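Local coordinates for protein cytochrome P450 monooxygenase (PDB 6KBH) that is a self-sufficient cytochrome P450 that holds heme, FMN and a 2Fe-2S cluster in one chain and probably acts as a monooxygenase, at residues Glu92-Ser97 and Arg334-Asp339; Pro71-Trp76 and Lys352-Asn357; Glu128-His133 and Gly389-Met394; Ala208-Thr213 and Leu428-Phe433. All coordinates share one frame; numbering follows the deposited sequence.

Contact 1: residues Glu92-Ser97 and Arg334-Asp339; sequences ELFSPS and RLVTAD. With HEM (protoporphyrin IX containing Fe), chain C.
Arg334 leans against Phe94 and Pro96 and sends its guanidinium on to the heme. Its NH2 donates a nearly straight hydrogen bond (172°) to propionate oxygen O1A of the heme, which lies at the edge of the guanidinium. Pro96 CB sits over one face of the same group, offset toward the rim, 3.6 Å from Arg334 NH1. The chain bends at chi2 (-70°), which brings Arg334 CD to 3.3 Å from Phe94 O.

Below this first shell the backbones pair as antiparallel strands. Ser95 and Leu335 form a hydrogen-bonded pair, with Ser95 N to Leu335 O at 2.8 Å and Leu335 N to Ser95 O at 2.7 Å. Thr337 N continues the pairing to Leu93 O at 2.8 Å. Phe94 and Val336 are a non-hydrogen-bonded pair. Their side chains lie side by side and point the same way. Val336 CG2 meets the Phe94 ring at its edge, 3.9 Å from Phe94 CD1. Leu93 CG covers the centre of one face of that ring.

Further out, Val87 of helix 81-89 packs on both Phe94 and Arg334. Asp129 takes a hydrogen bond from Ser97 OG and a weak one from Ser95 OG. Here strand 94-95 forms the edge of the mixed P450 beta sheet, and neighbouring strand 332-336 carries the arginine that binds a heme propionate.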
# COMPACT_ATOMS: atom_id res chain seq x y z
N GLU A 92 -12.90 14.16 -17.44
CA GLU A 92 -13.47 15.13 -18.36
C GLU A 92 -14.95 14.87 -18.60
O GLU A 92 -15.71 15.81 -18.83
CB GLU A 92 -12.72 15.12 -19.69
CG GLU A 92 -12.75 13.79 -20.44
CD GLU A 92 -12.04 13.85 -21.79
OE1 GLU A 92 -11.50 14.92 -22.13
OE2 GLU A 92 -12.02 12.82 -22.50
N LEU A 93 -15.37 13.60 -18.55
CA LEU A 93 -16.76 13.23 -18.74
C LEU A 93 -17.56 13.28 -17.45
O LEU A 93 -18.75 13.61 -17.48
CB LEU A 93 -16.83 11.82 -19.34
CG LEU A 93 -18.20 11.27 -19.72
CD1 LEU A 93 -18.90 12.22 -20.68
CD2 LEU A 93 -18.04 9.90 -20.33
N PHE A 94 -16.93 12.96 -16.32
CA PHE A 94 -17.60 12.93 -15.02
C PHE A 94 -16.89 13.92 -14.10
O PHE A 94 -15.83 13.63 -13.55
CB PHE A 94 -17.59 11.52 -14.45
CG PHE A 94 -18.11 10.48 -15.41
CD1 PHE A 94 -19.45 10.44 -15.75
CD2 PHE A 94 -17.25 9.55 -15.98
CE1 PHE A 94 -19.93 9.50 -16.64
CE2 PHE A 94 -17.73 8.60 -16.87
CZ PHE A 94 -19.07 8.57 -17.19
N SER A 95 -17.50 15.11 -13.93
CA SER A 95 -16.91 16.21 -13.19
C SER A 95 -17.17 16.07 -11.70
O SER A 95 -18.25 15.65 -11.29
CB SER A 95 -17.47 17.54 -13.69
OG SER A 95 -17.14 18.59 -12.80
N PRO A 96 -16.19 16.42 -10.85
CA PRO A 96 -16.43 16.42 -9.40
C PRO A 96 -17.09 17.70 -8.92
O PRO A 96 -17.04 18.01 -7.73
CB PRO A 96 -15.01 16.27 -8.82
CG PRO A 96 -14.14 16.95 -9.83
CD PRO A 96 -14.78 16.68 -11.18
N SER A 97 -17.69 18.45 -9.85
CA SER A 97 -18.38 19.69 -9.50
C SER A 97 -19.32 19.51 -8.31
O SER A 97 -19.42 20.39 -7.45
CB SER A 97 -19.17 20.22 -10.70
OG SER A 97 -18.32 20.48 -11.80
N ARG A 334 -20.40 12.16 -9.01
CA ARG A 334 -19.84 12.81 -10.19
C ARG A 334 -20.97 13.40 -11.01
O ARG A 334 -22.11 12.93 -10.96
CB ARG A 334 -19.01 11.83 -11.04
CG ARG A 334 -17.65 11.48 -10.43
CD ARG A 334 -16.70 12.66 -10.48
NE ARG A 334 -15.37 12.32 -9.99
CZ ARG A 334 -14.97 12.46 -8.73
NH1 ARG A 334 -15.80 12.94 -7.82
NH2 ARG A 334 -13.74 12.12 -8.38
N LEU A 335 -20.65 14.45 -11.76
CA LEU A 335 -21.61 15.14 -12.61
C LEU A 335 -21.28 14.84 -14.07
O LEU A 335 -20.20 15.21 -14.55
CB LEU A 335 -21.58 16.65 -12.35
CG LEU A 335 -22.38 17.56 -13.29
CD1 LEU A 335 -23.86 17.23 -13.23
CD2 LEU A 335 -22.13 19.02 -12.95
N VAL A 336 -22.21 14.18 -14.76
CA VAL A 336 -21.99 13.83 -16.16
C VAL A 336 -22.00 15.10 -17.00
O VAL A 336 -22.89 15.94 -16.87
CB VAL A 336 -23.05 12.83 -16.64
CG1 VAL A 336 -22.73 12.36 -18.05
CG2 VAL A 336 -23.13 11.65 -15.69
N THR A 337 -20.99 15.25 -17.86
CA THR A 337 -20.81 16.47 -18.64
C THR A 337 -21.27 16.34 -20.09
O THR A 337 -21.38 17.36 -20.78
CB THR A 337 -19.34 16.91 -18.61
OG1 THR A 337 -18.56 16.00 -19.40
CG2 THR A 337 -18.81 16.92 -17.19
N ALA A 338 -21.53 15.12 -20.56
CA ALA A 338 -21.98 14.93 -21.93
C ALA A 338 -22.77 13.63 -22.00
O ALA A 338 -22.62 12.74 -21.16
CB ALA A 338 -20.81 14.91 -22.92
N ASP A 339 -23.63 13.53 -23.02
CA ASP A 339 -24.42 12.32 -23.21
C ASP A 339 -23.50 11.12 -23.40
O ASP A 339 -22.68 11.08 -24.32
CB ASP A 339 -25.34 12.46 -24.42
CG ASP A 339 -26.49 13.43 -24.17
OD1 ASP A 339 -26.80 13.70 -22.99
OD2 ASP A 339 -27.09 13.91 -25.16
CHA HEM C . -10.44 13.33 -1.83
CHB HEM C . -11.90 9.35 0.89
CHC HEM C . -8.75 10.84 4.87
CHD HEM C . -7.32 14.77 2.14
C1A HEM C . -10.98 12.13 -1.20
C2A HEM C . -11.94 11.44 -2.08
C3A HEM C . -12.35 10.34 -1.33
C4A HEM C . -11.59 10.46 -0.05
CMA HEM C . -13.33 9.28 -1.73
CAA HEM C . -12.38 11.81 -3.46
CBA HEM C . -11.80 10.96 -4.55
CGA HEM C . -11.98 11.36 -5.97
O1A HEM C . -12.90 12.21 -6.06
O2A HEM C . -11.15 10.74 -6.70
C1B HEM C . -11.21 9.35 2.22
C2B HEM C . -11.40 8.29 3.31
C3B HEM C . -10.41 8.76 4.55
C4B HEM C . -9.75 10.04 4.08
CMB HEM C . -12.30 7.10 3.26
CAB HEM C . -10.21 8.10 5.87
CBB HEM C . -9.87 6.65 5.88
C1C HEM C . -8.22 12.05 4.19
C2C HEM C . -7.29 12.72 5.05
C3C HEM C . -6.88 13.81 4.32
C4C HEM C . -7.61 13.69 3.07
CMC HEM C . -6.85 12.32 6.42
CAC HEM C . -5.88 14.85 4.75
CBC HEM C . -6.32 16.23 5.10
C1D HEM C . -8.11 14.56 0.92
C2D HEM C . -7.87 15.63 -0.10
C3D HEM C . -8.85 15.18 -1.36
C4D HEM C . -9.50 13.92 -0.86
CMD HEM C . -6.96 16.80 0.01
CAD HEM C . -9.01 15.87 -2.66
CBD HEM C . -7.92 15.64 -3.66
CGD HEM C . -8.22 15.94 -5.08
O1D HEM C . -9.47 15.99 -5.20
O2D HEM C . -7.16 16.04 -5.75
NA HEM C . -10.75 11.54 0.05
NB HEM C . -10.18 10.36 2.64
NC HEM C . -8.44 12.63 2.96
ND HEM C . -9.07 13.43 0.55
FE HEM C . -9.75 11.95 1.68

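Contact 2: residues Pro71-Trp76 and Lys352-Asn357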
# COMPACT_ATOMS: atom_id res chain seq x y z
N PRO A 71 -35.65 7.00 -8.27
CA PRO A 71 -36.63 8.08 -8.06
C PRO A 71 -36.52 8.76 -6.70
O PRO A 71 -36.73 9.98 -6.63
CB PRO A 71 -37.97 7.38 -8.25
CG PRO A 71 -37.66 6.26 -9.19
CD PRO A 71 -36.30 5.77 -8.76
N GLU A 72 -36.22 8.02 -5.63
CA GLU A 72 -36.18 8.62 -4.30
C GLU A 72 -35.17 9.76 -4.24
O GLU A 72 -35.51 10.90 -3.91
CB GLU A 72 -35.85 7.55 -3.24
CG GLU A 72 -35.83 8.07 -1.79
CD GLU A 72 -37.17 8.63 -1.31
OE1 GLU A 72 -38.22 8.34 -1.92
OE2 GLU A 72 -37.17 9.36 -0.29
N LEU A 73 -33.92 9.47 -4.57
CA LEU A 73 -32.89 10.49 -4.73
C LEU A 73 -32.85 10.91 -6.21
O LEU A 73 -33.53 10.34 -7.05
CB LEU A 73 -31.56 9.95 -4.23
CG LEU A 73 -30.23 10.68 -4.38
CD1 LEU A 73 -29.54 10.78 -3.05
CD2 LEU A 73 -29.39 9.89 -5.34
N GLY A 74 -32.08 11.95 -6.51
CA GLY A 74 -32.12 12.44 -7.87
C GLY A 74 -31.08 11.90 -8.83
O GLY A 74 -30.95 12.44 -9.93
N TYR A 75 -30.35 10.85 -8.47
CA TYR A 75 -29.17 10.45 -9.22
C TYR A 75 -29.37 9.10 -9.91
O TYR A 75 -30.26 8.32 -9.59
CB TYR A 75 -27.93 10.33 -8.33
CG TYR A 75 -27.46 11.59 -7.63
CD1 TYR A 75 -28.27 12.72 -7.51
CD2 TYR A 75 -26.19 11.65 -7.08
CE1 TYR A 75 -27.82 13.86 -6.87
CE2 TYR A 75 -25.73 12.78 -6.44
CZ TYR A 75 -26.55 13.88 -6.34
OH TYR A 75 -26.08 15.00 -5.69
N TRP A 76 -28.47 8.85 -10.86
CA TRP A 76 -28.26 7.52 -11.41
C TRP A 76 -27.24 6.79 -10.54
O TRP A 76 -26.25 7.38 -10.10
CB TRP A 76 -27.76 7.62 -12.85
CG TRP A 76 -28.69 8.40 -13.72
CD1 TRP A 76 -28.90 9.75 -13.69
CD2 TRP A 76 -29.54 7.89 -14.74
NE1 TRP A 76 -29.83 10.11 -14.64
CE2 TRP A 76 -30.24 8.98 -15.30
CE3 TRP A 76 -29.78 6.60 -15.25
CZ2 TRP A 76 -31.16 8.83 -16.33
CZ3 TRP A 76 -30.70 6.46 -16.27
CH2 TRP A 76 -31.38 7.57 -16.80
N LYS A 352 -26.50 13.32 -12.52
CA LYS A 352 -25.64 13.22 -11.35
C LYS A 352 -25.47 11.76 -10.99
O LYS A 352 -26.45 11.01 -10.95
CB LYS A 352 -26.24 14.00 -10.17
CG LYS A 352 -26.42 15.49 -10.44
CD LYS A 352 -27.00 16.20 -9.23
CE LYS A 352 -27.19 17.69 -9.49
NZ LYS A 352 -27.73 18.39 -8.29
N LEU A 353 -24.23 11.35 -10.76
CA LEU A 353 -23.91 9.95 -10.51
C LEU A 353 -23.72 9.69 -9.03
O LEU A 353 -23.09 10.47 -8.32
CB LEU A 353 -22.64 9.54 -11.27
CG LEU A 353 -22.79 9.46 -12.80
CD1 LEU A 353 -21.57 8.78 -13.42
CD2 LEU A 353 -24.07 8.74 -13.18
N LEU A 354 -24.30 8.59 -8.55
CA LEU A 354 -23.99 8.03 -7.24
C LEU A 354 -23.21 6.75 -7.47
O LEU A 354 -23.79 5.70 -7.78
CB LEU A 354 -25.25 7.77 -6.43
CG LEU A 354 -24.92 7.42 -4.98
CD1 LEU A 354 -24.26 8.61 -4.30
CD2 LEU A 354 -26.16 6.98 -4.21
N ILE A 355 -21.89 6.82 -7.34
CA ILE A 355 -21.01 5.69 -7.60
C ILE A 355 -20.69 5.03 -6.26
O ILE A 355 -19.99 5.60 -5.42
CB ILE A 355 -19.75 6.13 -8.37
CG1 ILE A 355 -18.98 7.23 -7.64
CG2 ILE A 355 -20.16 6.64 -9.75
CD1 ILE A 355 -17.93 7.92 -8.50
N VAL A 356 -21.21 3.83 -6.06
CA VAL A 356 -21.24 3.21 -4.73
C VAL A 356 -19.90 2.50 -4.55
O VAL A 356 -19.72 1.34 -4.95
CB VAL A 356 -22.43 2.27 -4.56
CG1 VAL A 356 -22.51 1.77 -3.13
CG2 VAL A 356 -23.72 2.98 -4.95
N ASN A 357 -18.95 3.21 -3.93
CA ASN A 357 -17.66 2.61 -3.58
C ASN A 357 -17.85 1.35 -2.75
O ASN A 357 -17.12 0.37 -2.92
CB ASN A 357 -16.80 3.61 -2.81
CG ASN A 357 -16.72 4.97 -3.48
OD1 ASN A 357 -17.70 5.71 -3.53
ND2 ASN A 357 -15.54 5.32 -3.97
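Trp76 and Leu353 pair in parallel strands, with Trp76 N bonded to Lys352 O at 3.0 Å and Leu354 N bonded to Trp76 O at 2.8 Å. The second bond is nearly straight, at 176°. A CA-H...O contact from Leu353 to Trp76 O lies beside them.

The main side-chain contact is between Tyr75 and Lys352. Lys352 CB stands over the centre of one face of the Tyr75 ring, 3.5 Å from the centroid, in a CH-pi contact. Tyr75 CG is anti to its carbonyl carbon (chi1 -62°), which puts the ring against Lys352. Beyond CG the lysine chain is extended, and its CD comes to 3.4 Å from Tyr75 CE1. The terminal NZ leads away to a salt bridge with Glu101. The Tyr75 OH reaches a hydrogen bond with Arg333 NH1. Tyr75 CD2 also packs against Leu354 CB at 4.0 Å. An alanine in place of Tyr75 would probably leave the aliphatic part of Lys352 without the ring it packs on and Arg333 NH1 without its hydroxyl partner.

Trp76 and Leu353 point to the same face of the sheet, where Trp76 CB lies 3.9 Å from Leu353 CD2. The indole also meets the ring of Tyr69. On its other flank strand 352-355 bonds to strand 332-336, with Leu353 paired to Arg334. The contact is thus the parallel step in the otherwise antiparallel order of the P450 beta sheet, where strand 76-78 joins strand 352-355.

Contact 3: residues Glu128-His133 and Gly389-Met394. With HEM (protoporphyrin IX containing Fe), chain C.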
# COMPACT_ATOMS: atom_id res chain seq x y z
N GLU A 128 -12.81 20.97 -7.53
CA GLU A 128 -12.20 21.71 -8.62
C GLU A 128 -12.20 20.89 -9.90
O GLU A 128 -11.73 19.75 -9.92
CB GLU A 128 -10.77 22.10 -8.28
CG GLU A 128 -10.65 22.89 -7.03
CD GLU A 128 -9.35 23.64 -6.99
OE1 GLU A 128 -8.96 24.21 -8.02
OE2 GLU A 128 -8.71 23.63 -5.92
N ASP A 129 -12.71 21.49 -10.96
CA ASP A 129 -12.51 20.91 -12.27
C ASP A 129 -11.10 21.21 -12.76
O ASP A 129 -10.34 21.97 -12.15
CB ASP A 129 -13.54 21.43 -13.26
CG ASP A 129 -14.93 20.93 -12.98
OD1 ASP A 129 -15.17 20.45 -11.84
OD2 ASP A 129 -15.79 21.00 -13.88
N GLU A 130 -10.76 20.59 -13.87
CA GLU A 130 -9.59 21.00 -14.62
C GLU A 130 -9.92 22.25 -15.42
O GLU A 130 -11.09 22.52 -15.71
CB GLU A 130 -9.14 19.85 -15.52
CG GLU A 130 -8.81 18.58 -14.76
CD GLU A 130 -7.73 18.78 -13.71
OE1 GLU A 130 -6.84 19.63 -13.92
OE2 GLU A 130 -7.78 18.10 -12.66
N PRO A 131 -8.91 23.05 -15.80
CA PRO A 131 -7.47 22.81 -15.60
C PRO A 131 -6.90 23.32 -14.27
O PRO A 131 -5.69 23.27 -14.09
CB PRO A 131 -6.85 23.57 -16.77
CG PRO A 131 -7.77 24.72 -16.99
CD PRO A 131 -9.16 24.24 -16.63
N ALA A 132 -7.75 23.80 -13.36
CA ALA A 132 -7.24 24.36 -12.12
C ALA A 132 -6.79 23.30 -11.13
O ALA A 132 -5.89 23.55 -10.32
CB ALA A 132 -8.31 25.26 -11.48
N HIS A 133 -7.39 22.11 -11.17
CA HIS A 133 -7.22 21.15 -10.08
C HIS A 133 -5.83 20.53 -10.07
O HIS A 133 -5.18 20.46 -9.02
CB HIS A 133 -8.29 20.06 -10.18
CG HIS A 133 -7.92 18.78 -9.49
ND1 HIS A 133 -7.56 17.64 -10.18
CD2 HIS A 133 -7.87 18.46 -8.18
CE1 HIS A 133 -7.29 16.68 -9.32
NE2 HIS A 133 -7.47 17.15 -8.10
N GLY A 389 -7.75 7.78 -9.40
CA GLY A 389 -7.40 8.67 -10.48
C GLY A 389 -7.05 10.09 -10.07
O GLY A 389 -6.40 10.30 -9.04
N SER A 390 -7.52 11.05 -10.87
CA SER A 390 -7.11 12.45 -10.72
C SER A 390 -7.24 12.96 -9.29
O SER A 390 -6.35 13.65 -8.79
CB SER A 390 -7.95 13.33 -11.66
OG SER A 390 -7.81 12.91 -13.01
N HIS A 391 -8.35 12.65 -8.63
CA HIS A 391 -8.68 13.26 -7.34
C HIS A 391 -8.49 12.31 -6.16
O HIS A 391 -8.96 12.62 -5.07
CB HIS A 391 -10.12 13.78 -7.35
CG HIS A 391 -10.37 14.89 -8.31
ND1 HIS A 391 -10.39 16.21 -7.93
CD2 HIS A 391 -10.62 14.88 -9.64
CE1 HIS A 391 -10.64 16.97 -8.98
NE2 HIS A 391 -10.79 16.19 -10.03
N GLN A 392 -7.82 11.17 -6.36
CA GLN A 392 -7.66 10.20 -5.29
C GLN A 392 -7.15 10.87 -4.02
O GLN A 392 -6.27 11.73 -4.07
CB GLN A 392 -6.70 9.08 -5.70
CG GLN A 392 -6.80 7.85 -4.81
CD GLN A 392 -5.64 6.89 -4.99
OE1 GLN A 392 -4.52 7.30 -5.29
NE2 GLN A 392 -5.92 5.60 -4.82
N CYS A 393 -7.73 10.47 -2.89
CA CYS A 393 -7.46 11.05 -1.58
C CYS A 393 -5.98 11.27 -1.35
O CYS A 393 -5.18 10.33 -1.39
CB CYS A 393 -8.03 10.13 -0.49
SG CYS A 393 -7.84 10.74 1.19
N MET A 394 -5.60 12.53 -1.14
CA MET A 394 -4.19 12.85 -0.92
C MET A 394 -3.72 12.39 0.45
O MET A 394 -2.56 12.01 0.61
CB MET A 394 -3.96 14.35 -1.11
CG MET A 394 -4.23 14.83 -2.53
SD MET A 394 -4.30 16.62 -2.70
CE MET A 394 -2.55 17.04 -2.73
CHA HEM C . -10.44 13.33 -1.83
CHB HEM C . -11.90 9.35 0.89
CHC HEM C . -8.75 10.84 4.87
CHD HEM C . -7.32 14.77 2.14
C1A HEM C . -10.98 12.13 -1.20
C2A HEM C . -11.94 11.44 -2.08
C3A HEM C . -12.35 10.34 -1.33
C4A HEM C . -11.59 10.46 -0.05
CMA HEM C . -13.33 9.28 -1.73
CAA HEM C . -12.38 11.81 -3.46
CBA HEM C . -11.80 10.96 -4.55
CGA HEM C . -11.98 11.36 -5.97
O1A HEM C . -12.90 12.21 -6.06
O2A HEM C . -11.15 10.74 -6.70
C1B HEM C . -11.21 9.35 2.22
C2B HEM C . -11.40 8.29 3.31
C3B HEM C . -10.41 8.76 4.55
C4B HEM C . -9.75 10.04 4.08
CMB HEM C . -12.30 7.10 3.26
CAB HEM C . -10.21 8.10 5.87
CBB HEM C . -9.87 6.65 5.88
C1C HEM C . -8.22 12.05 4.19
C2C HEM C . -7.29 12.72 5.05
C3C HEM C . -6.88 13.81 4.32
C4C HEM C . -7.61 13.69 3.07
CMC HEM C . -6.85 12.32 6.42
CAC HEM C . -5.88 14.85 4.75
CBC HEM C . -6.32 16.23 5.10
C1D HEM C . -8.11 14.56 0.92
C2D HEM C . -7.87 15.63 -0.10
C3D HEM C . -8.85 15.18 -1.36
C4D HEM C . -9.50 13.92 -0.86
CMD HEM C . -6.96 16.80 0.01
CAD HEM C . -9.01 15.87 -2.66
CBD HEM C . -7.92 15.64 -3.66
CGD HEM C . -8.22 15.94 -5.08
O1D HEM C . -9.47 15.99 -5.20
O2D HEM C . -7.16 16.04 -5.75
NA HEM C . -10.75 11.54 0.05
NB HEM C . -10.18 10.36 2.64
NC HEM C . -8.44 12.63 2.96
ND HEM C . -9.07 13.43 0.55
FE HEM C . -9.75 11.95 1.68
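His133 lays its imidazole over that of His391 in a face-to-face stack, with centroids 3.5 Å apart and planes at 18°. The CE1 atom of each ring lies over the centre of the other. His133 CG is anti to the backbone N (chi1 158°), which sets the ring against His391.

Both rings point a nitrogen at the same heme propionate. His133 NE2 donates to O2D of the heme at 2.6 Å, and His391 ND1 donates to O1D of the heme at 2.9 Å. Leu125 O is a second acceptor for the same N-H of His391. Behind His133, its ND1 donates to Glu130 OE2 in the ring plane. With both ring nitrogens donating to carboxylates, His133 may well carry a positive charge. Backbone carbonyls border the rings: Ser390 O is 3.2 Å from His133 CE1, and Glu128 O is 3.1 Å from His391 CE1.

Arg137 and Arg334 complete the polar grip on the propionates. Two residues after His391, Cys393 SG binds the heme iron at 2.3 Å as the axial ligand. This is the cysteine-ligand loop characteristic of cytochromes P450, joined to the start of helix 133-139 by the histidine stack and a shared heme propionate.

Contact 4: residues Ala208-Thr213 and Leu428-Phe433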
# COMPACT_ATOMS: atom_id res chain seq x y z
N ALA A 208 -19.86 17.52 12.74
CA ALA A 208 -20.24 16.55 11.73
C ALA A 208 -20.95 17.24 10.57
O ALA A 208 -21.78 18.14 10.77
CB ALA A 208 -21.14 15.48 12.34
N HIS A 209 -20.62 16.82 9.35
CA HIS A 209 -21.22 17.37 8.14
C HIS A 209 -22.01 16.34 7.34
O HIS A 209 -22.56 16.69 6.29
CB HIS A 209 -20.14 17.97 7.23
CG HIS A 209 -19.57 19.26 7.73
ND1 HIS A 209 -18.43 19.32 8.50
CD2 HIS A 209 -19.97 20.54 7.55
CE1 HIS A 209 -18.16 20.58 8.79
NE2 HIS A 209 -19.08 21.34 8.22
N THR A 210 -22.09 15.09 7.81
CA THR A 210 -22.63 14.02 6.97
C THR A 210 -24.10 14.27 6.64
O THR A 210 -24.50 14.21 5.47
CB THR A 210 -22.46 12.67 7.67
OG1 THR A 210 -23.26 12.64 8.86
CG2 THR A 210 -21.01 12.46 8.05
N VAL A 211 -24.92 14.55 7.65
CA VAL A 211 -26.34 14.75 7.40
C VAL A 211 -26.59 16.07 6.67
O VAL A 211 -27.50 16.16 5.84
CB VAL A 211 -27.14 14.67 8.72
CG1 VAL A 211 -28.58 15.03 8.49
CG2 VAL A 211 -27.04 13.27 9.30
N ASN A 212 -25.78 17.10 6.93
CA ASN A 212 -26.03 18.40 6.34
C ASN A 212 -25.52 18.49 4.91
O ASN A 212 -26.05 19.28 4.12
CB ASN A 212 -25.43 19.51 7.22
CG ASN A 212 -25.23 20.81 6.46
OD1 ASN A 212 -26.16 21.59 6.29
ND2 ASN A 212 -23.99 21.07 6.03
N THR A 213 -24.50 17.73 4.55
CA THR A 213 -24.07 17.66 3.16
C THR A 213 -24.71 16.51 2.39
O THR A 213 -25.07 16.69 1.22
CB THR A 213 -22.53 17.54 3.08
OG1 THR A 213 -21.93 18.73 3.62
CG2 THR A 213 -22.08 17.38 1.64
N LEU A 428 -25.73 7.28 10.76
CA LEU A 428 -26.50 8.46 10.38
C LEU A 428 -27.02 8.33 8.95
O LEU A 428 -26.27 7.94 8.05
CB LEU A 428 -25.63 9.71 10.50
CG LEU A 428 -25.35 10.18 11.92
CD1 LEU A 428 -24.35 11.33 11.90
CD2 LEU A 428 -26.64 10.60 12.60
N PRO A 429 -28.29 8.66 8.70
CA PRO A 429 -28.85 8.53 7.35
C PRO A 429 -28.28 9.54 6.38
O PRO A 429 -28.55 10.74 6.48
CB PRO A 429 -30.35 8.75 7.57
CG PRO A 429 -30.42 9.61 8.79
CD PRO A 429 -29.28 9.19 9.66
N ASN A 430 -27.49 9.07 5.42
CA ASN A 430 -26.88 9.91 4.40
C ASN A 430 -26.42 9.01 3.26
O ASN A 430 -26.41 7.78 3.38
CB ASN A 430 -25.72 10.75 4.98
CG ASN A 430 -24.47 9.92 5.25
OD1 ASN A 430 -23.79 9.48 4.33
ND2 ASN A 430 -24.17 9.71 6.53
N THR A 431 -26.03 9.64 2.15
CA THR A 431 -25.67 8.88 0.97
C THR A 431 -24.24 8.38 0.97
O THR A 431 -23.95 7.39 0.30
CB THR A 431 -25.90 9.72 -0.29
OG1 THR A 431 -24.88 10.72 -0.39
CG2 THR A 431 -27.26 10.39 -0.25
N SER A 432 -23.33 9.03 1.70
CA SER A 432 -21.92 8.82 1.41
C SER A 432 -21.05 8.40 2.59
O SER A 432 -20.10 7.63 2.40
CB SER A 432 -21.35 10.10 0.78
OG SER A 432 -21.98 10.36 -0.46
N PHE A 433 -21.33 8.87 3.79
CA PHE A 433 -20.46 8.59 4.93
C PHE A 433 -21.07 7.54 5.84
O PHE A 433 -22.28 7.51 6.06
CB PHE A 433 -20.15 9.87 5.72
CG PHE A 433 -19.08 10.72 5.10
CD1 PHE A 433 -18.57 10.40 3.85
CD2 PHE A 433 -18.59 11.83 5.76
CE1 PHE A 433 -17.59 11.18 3.28
CE2 PHE A 433 -17.61 12.61 5.19
CZ PHE A 433 -17.11 12.29 3.94
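Thr210 and Asn430 touch with similar first torsions: Thr210 OG1 (chi1 66°) and Asn430 CG (chi1 74°) each lie between the backbone N and the carbonyl carbon. This leaves Thr210 CG2 anti to its carbonyl carbon, where it faces Phe433. The loop 428-433 is built on an Asx turn. Asn430 OD1 accepts from Ser432 N at 2.7 Å, in the carbonyl plane, and also from Phe433 N. The amide's other end closes the turn, with Asn430 ND2 donating to Phe433 O at 2.9 Å. An alanine at Asn430 would probably leave Ser432 N, Phe433 N and Phe433 O without these partners and let the loop lose its shape.

The start of helix 210-214 rests on this turn. No hydrogen bond crosses between the two segments. Thr210 touches three side chains of the loop, Leu428, Asn430 and Phe433. Its CB lies 3.6 Å from Asn430 ND2. Val211 packs beside it, with its CG2 4.0 Å from Leu428 CB, the side chains of Val211 and Leu428 crossing at about a right angle.

Around the contact, Trp214 packs on Asn430 and also meets the Phe433 ring, while Glu285 of helix 284-300 touches Thr210. The Phe433 side chain lies about 6 Å from the heme at nearest atoms. The contact thus joins the segment between helices 199-204 and 219-242, probably the P450 F-G region, to the loop before strand 440-442. On the Phe433 side, Thr210 CG2 meets the ring at its edge, 3.4 Å from Phe433 CD2. On the Leu428 side, Thr210 OG1 sits 3.5 Å from Leu428 CD1.

From the N terminus the chain supplies 71-76, 92-97, 128-133 and 208-213 in turn, and each pairs with a later segment. Contact 1 closes first, when 334-339 returns to 92-97. Contact 2 then closes a longer loop at 352-357 that encloses contact 1, and both build one mixed sheet. Contact 3 closes at 389-394 and crosses both. It touches contact 1 where Pro96 packs on His391, and the two share the heme. Contact 4 closes last, at 428-433, and crosses the other three. It meets contact 2 where Thr431 packs on Leu73. Together they tie sheet, heme loop and short helix 210-214 into one P450 unit.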